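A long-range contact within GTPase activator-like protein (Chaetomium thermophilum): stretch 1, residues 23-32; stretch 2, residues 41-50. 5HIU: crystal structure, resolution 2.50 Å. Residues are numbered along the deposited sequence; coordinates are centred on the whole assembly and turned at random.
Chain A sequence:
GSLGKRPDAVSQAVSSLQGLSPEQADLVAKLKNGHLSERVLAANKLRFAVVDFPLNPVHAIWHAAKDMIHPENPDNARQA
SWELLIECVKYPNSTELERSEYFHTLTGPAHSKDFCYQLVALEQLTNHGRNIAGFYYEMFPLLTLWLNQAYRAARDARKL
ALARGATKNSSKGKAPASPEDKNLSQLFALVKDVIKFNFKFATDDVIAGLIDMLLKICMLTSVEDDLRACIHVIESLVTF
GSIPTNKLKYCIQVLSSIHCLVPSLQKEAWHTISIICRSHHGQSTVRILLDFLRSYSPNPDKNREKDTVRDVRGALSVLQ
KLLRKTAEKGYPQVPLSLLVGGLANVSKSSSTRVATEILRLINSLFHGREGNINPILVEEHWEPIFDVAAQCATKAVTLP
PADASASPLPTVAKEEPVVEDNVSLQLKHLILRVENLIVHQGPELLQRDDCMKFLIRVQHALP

Stretch 1 23-32: EQADLVAKLK
Stretch 2 41-50: LAANKLRFAV

Residues 23-32 and 41-50 are both α-helical throughout, each part of a helix that extends beyond the stretch at both ends, with phi/psi near -60°/-45°. The helices run roughly antiparallel, their N-to-C directions 147° apart (signed crossing angle -147°) and their axes 8.6 Å apart at closest approach. The register is set by Leu27 and Ala42, whose CA atoms lie 5.3 Å apart. Such close backbones are accommodated by the small Ala42 side chain: its CB points toward the first helix, 3.6 Å from Leu27 O, 4.0 Å from Leu31 CB and 4.1 Å from Lys30 CB. Leu46 (m, t) is the knob, its side chain sitting among Gln24, Leu27, Val28 and Leu31. Leu46 CG is 3.6 Å from Leu27 CB, and Leu46 CD1 is 3.4 Å from Leu31 CD2 and 4.1 Å from Val28 CG2. Leu27 (m, t) also places CD1 3.7 Å from Lys45 CB, so the aliphatic base of an extended lysine (m, t, t, t) covers it. Leu31 (t, p) brings CD1 to 4.0 Å from Ala43 CB. Near the start of stretch 1, Gln24 (m, t, chi3 -38°) sets NE2 3.4 Å from Ala49 O and 3.5 Å from Ala49 CB. Packing is thus mainly apolar, burying 456 Å² in total. Within stretch 2, Arg47 NH1 donates a hydrogen bond to Asn44 OD1 (3.0 Å).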

# COMPACT_ATOMS: atom_id res chain seq x y z
N GLU A 23 -34.32 7.39 36.66
CA GLU A 23 -34.42 8.36 35.56
C GLU A 23 -34.21 7.63 34.24
O GLU A 23 -35.03 7.72 33.34
CB GLU A 23 -33.39 9.47 35.72
CG GLU A 23 -33.67 10.39 36.90
CD GLU A 23 -32.63 11.49 37.06
OE1 GLU A 23 -31.68 11.55 36.25
OE2 GLU A 23 -32.78 12.30 38.00
N GLN A 24 -33.09 6.91 34.16
CA GLN A 24 -32.80 6.05 33.01
C GLN A 24 -33.94 5.05 32.74
O GLN A 24 -34.24 4.73 31.60
CB GLN A 24 -31.47 5.31 33.21
CG GLN A 24 -30.22 6.20 33.22
CD GLN A 24 -28.95 5.45 33.62
OE1 GLN A 24 -28.97 4.59 34.49
NE2 GLN A 24 -27.84 5.79 32.97
N ALA A 25 -34.58 4.57 33.80
CA ALA A 25 -35.73 3.67 33.66
C ALA A 25 -36.82 4.35 32.83
O ALA A 25 -37.28 3.79 31.83
CB ALA A 25 -36.26 3.25 35.03
N ASP A 26 -37.19 5.56 33.25
CA ASP A 26 -38.12 6.41 32.50
C ASP A 26 -37.71 6.55 31.03
O ASP A 26 -38.45 6.16 30.13
CB ASP A 26 -38.18 7.82 33.10
CG ASP A 26 -39.03 7.88 34.34
OD1 ASP A 26 -39.65 6.86 34.71
OD2 ASP A 26 -39.09 8.98 34.93
N LEU A 27 -36.53 7.11 30.81
CA LEU A 27 -36.07 7.41 29.45
C LEU A 27 -36.21 6.21 28.53
O LEU A 27 -36.69 6.35 27.40
CB LEU A 27 -34.62 7.91 29.47
CG LEU A 27 -34.40 9.19 30.30
CD1 LEU A 27 -32.94 9.62 30.22
CD2 LEU A 27 -35.32 10.31 29.82
N VAL A 28 -35.85 5.04 29.03
CA VAL A 28 -35.92 3.81 28.24
C VAL A 28 -37.36 3.46 27.92
O VAL A 28 -37.67 3.00 26.82
CB VAL A 28 -35.24 2.61 28.93
CG1 VAL A 28 -35.46 1.34 28.13
CG2 VAL A 28 -33.76 2.85 29.08
N ALA A 29 -38.25 3.67 28.88
CA ALA A 29 -39.68 3.48 28.63
C ALA A 29 -40.13 4.37 27.46
O ALA A 29 -40.75 3.89 26.50
CB ALA A 29 -40.49 3.77 29.88
N LYS A 30 -39.77 5.65 27.53
CA LYS A 30 -40.10 6.58 26.46
C LYS A 30 -39.39 6.21 25.16
O LYS A 30 -39.97 6.31 24.08
CB LYS A 30 -39.72 8.01 26.86
CG LYS A 30 -40.52 8.53 28.04
CD LYS A 30 -40.06 9.91 28.45
CE LYS A 30 -41.05 10.57 29.41
NZ LYS A 30 -40.53 11.88 29.88
N LEU A 31 -38.15 5.76 25.28
CA LEU A 31 -37.38 5.33 24.11
C LEU A 31 -38.04 4.15 23.40
O LEU A 31 -38.03 4.07 22.18
CB LEU A 31 -35.95 4.97 24.51
CG LEU A 31 -35.02 4.55 23.37
CD1 LEU A 31 -34.81 5.67 22.36
CD2 LEU A 31 -33.68 4.10 23.95
N LYS A 32 -38.62 3.24 24.18
CA LYS A 32 -39.31 2.09 23.62
C LYS A 32 -40.70 2.49 23.14
O LYS A 32 -41.09 2.13 22.03
CB LYS A 32 -39.39 0.95 24.64
CG LYS A 32 -38.04 0.31 24.91
CD LYS A 32 -38.07 -0.94 25.79
CE LYS A 32 -36.67 -1.56 25.81
NZ LYS A 32 -36.52 -2.80 26.61
N LEU A 41 -35.94 12.43 21.53
CA LEU A 41 -35.52 13.18 22.71
C LEU A 41 -34.98 12.25 23.82
O LEU A 41 -34.02 12.58 24.50
CB LEU A 41 -36.70 14.01 23.24
CG LEU A 41 -36.40 14.91 24.43
CD1 LEU A 41 -35.51 16.05 23.98
CD2 LEU A 41 -37.69 15.43 25.06
N ALA A 42 -35.62 11.10 23.99
CA ALA A 42 -35.18 10.10 24.96
C ALA A 42 -33.79 9.61 24.60
O ALA A 42 -32.87 9.56 25.44
CB ALA A 42 -36.15 8.94 25.00
N ALA A 43 -33.65 9.26 23.32
CA ALA A 43 -32.38 8.88 22.77
C ALA A 43 -31.30 9.87 23.16
O ALA A 43 -30.21 9.48 23.58
CB ALA A 43 -32.48 8.77 21.25
N ASN A 44 -31.60 11.15 23.01
CA ASN A 44 -30.61 12.18 23.27
C ASN A 44 -30.26 12.27 24.75
O ASN A 44 -29.11 12.49 25.11
CB ASN A 44 -31.09 13.56 22.77
CG ASN A 44 -30.77 13.80 21.31
OD1 ASN A 44 -29.70 14.30 20.97
ND2 ASN A 44 -31.70 13.47 20.44
N LYS A 45 -31.27 12.11 25.61
CA LYS A 45 -31.06 12.18 27.05
C LYS A 45 -30.29 10.97 27.56
O LYS A 45 -29.29 11.12 28.25
CB LYS A 45 -32.38 12.28 27.76
CG LYS A 45 -33.03 13.64 27.59
CD LYS A 45 -34.45 13.64 28.08
CE LYS A 45 -35.05 15.03 28.08
NZ LYS A 45 -36.46 14.90 28.51
N LEU A 46 -30.77 9.78 27.22
CA LEU A 46 -30.02 8.55 27.47
C LEU A 46 -28.59 8.65 26.99
O LEU A 46 -27.67 8.21 27.67
CB LEU A 46 -30.68 7.38 26.77
CG LEU A 46 -31.82 6.82 27.57
CD1 LEU A 46 -32.72 5.96 26.69
CD2 LEU A 46 -31.26 6.04 28.74
N ARG A 47 -28.37 9.21 25.81
CA ARG A 47 -27.00 9.30 25.36
C ARG A 47 -26.19 10.04 26.40
O ARG A 47 -25.02 9.74 26.59
CB ARG A 47 -26.89 9.98 24.01
CG ARG A 47 -25.51 9.88 23.44
CD ARG A 47 -25.41 10.56 22.10
NE ARG A 47 -25.27 12.02 22.20
CZ ARG A 47 -26.27 12.90 22.11
NH1 ARG A 47 -27.52 12.49 21.90
NH2 ARG A 47 -26.01 14.19 22.20
N PHE A 48 -26.81 11.01 27.06
CA PHE A 48 -26.18 11.72 28.17
C PHE A 48 -26.07 10.84 29.41
O PHE A 48 -25.02 10.80 30.06
CB PHE A 48 -26.94 13.03 28.48
CG PHE A 48 -26.41 14.22 27.74
CD1 PHE A 48 -26.45 14.25 26.36
CD2 PHE A 48 -25.84 15.28 28.43
CE1 PHE A 48 -25.93 15.33 25.66
CE2 PHE A 48 -25.33 16.36 27.73
CZ PHE A 48 -25.36 16.38 26.35
N ALA A 49 -27.15 10.13 29.73
CA ALA A 49 -27.22 9.23 30.88
C ALA A 49 -26.17 8.13 30.83
O ALA A 49 -25.44 7.90 31.80
CB ALA A 49 -28.59 8.59 30.95
N VAL A 50 -26.11 7.45 29.70
CA VAL A 50 -25.13 6.41 29.46
C VAL A 50 -23.74 6.98 29.69
O VAL A 50 -22.94 6.39 30.40
CB VAL A 50 -25.28 5.80 28.05
CG1 VAL A 50 -24.08 4.95 27.67
CG2 VAL A 50 -26.57 4.97 27.97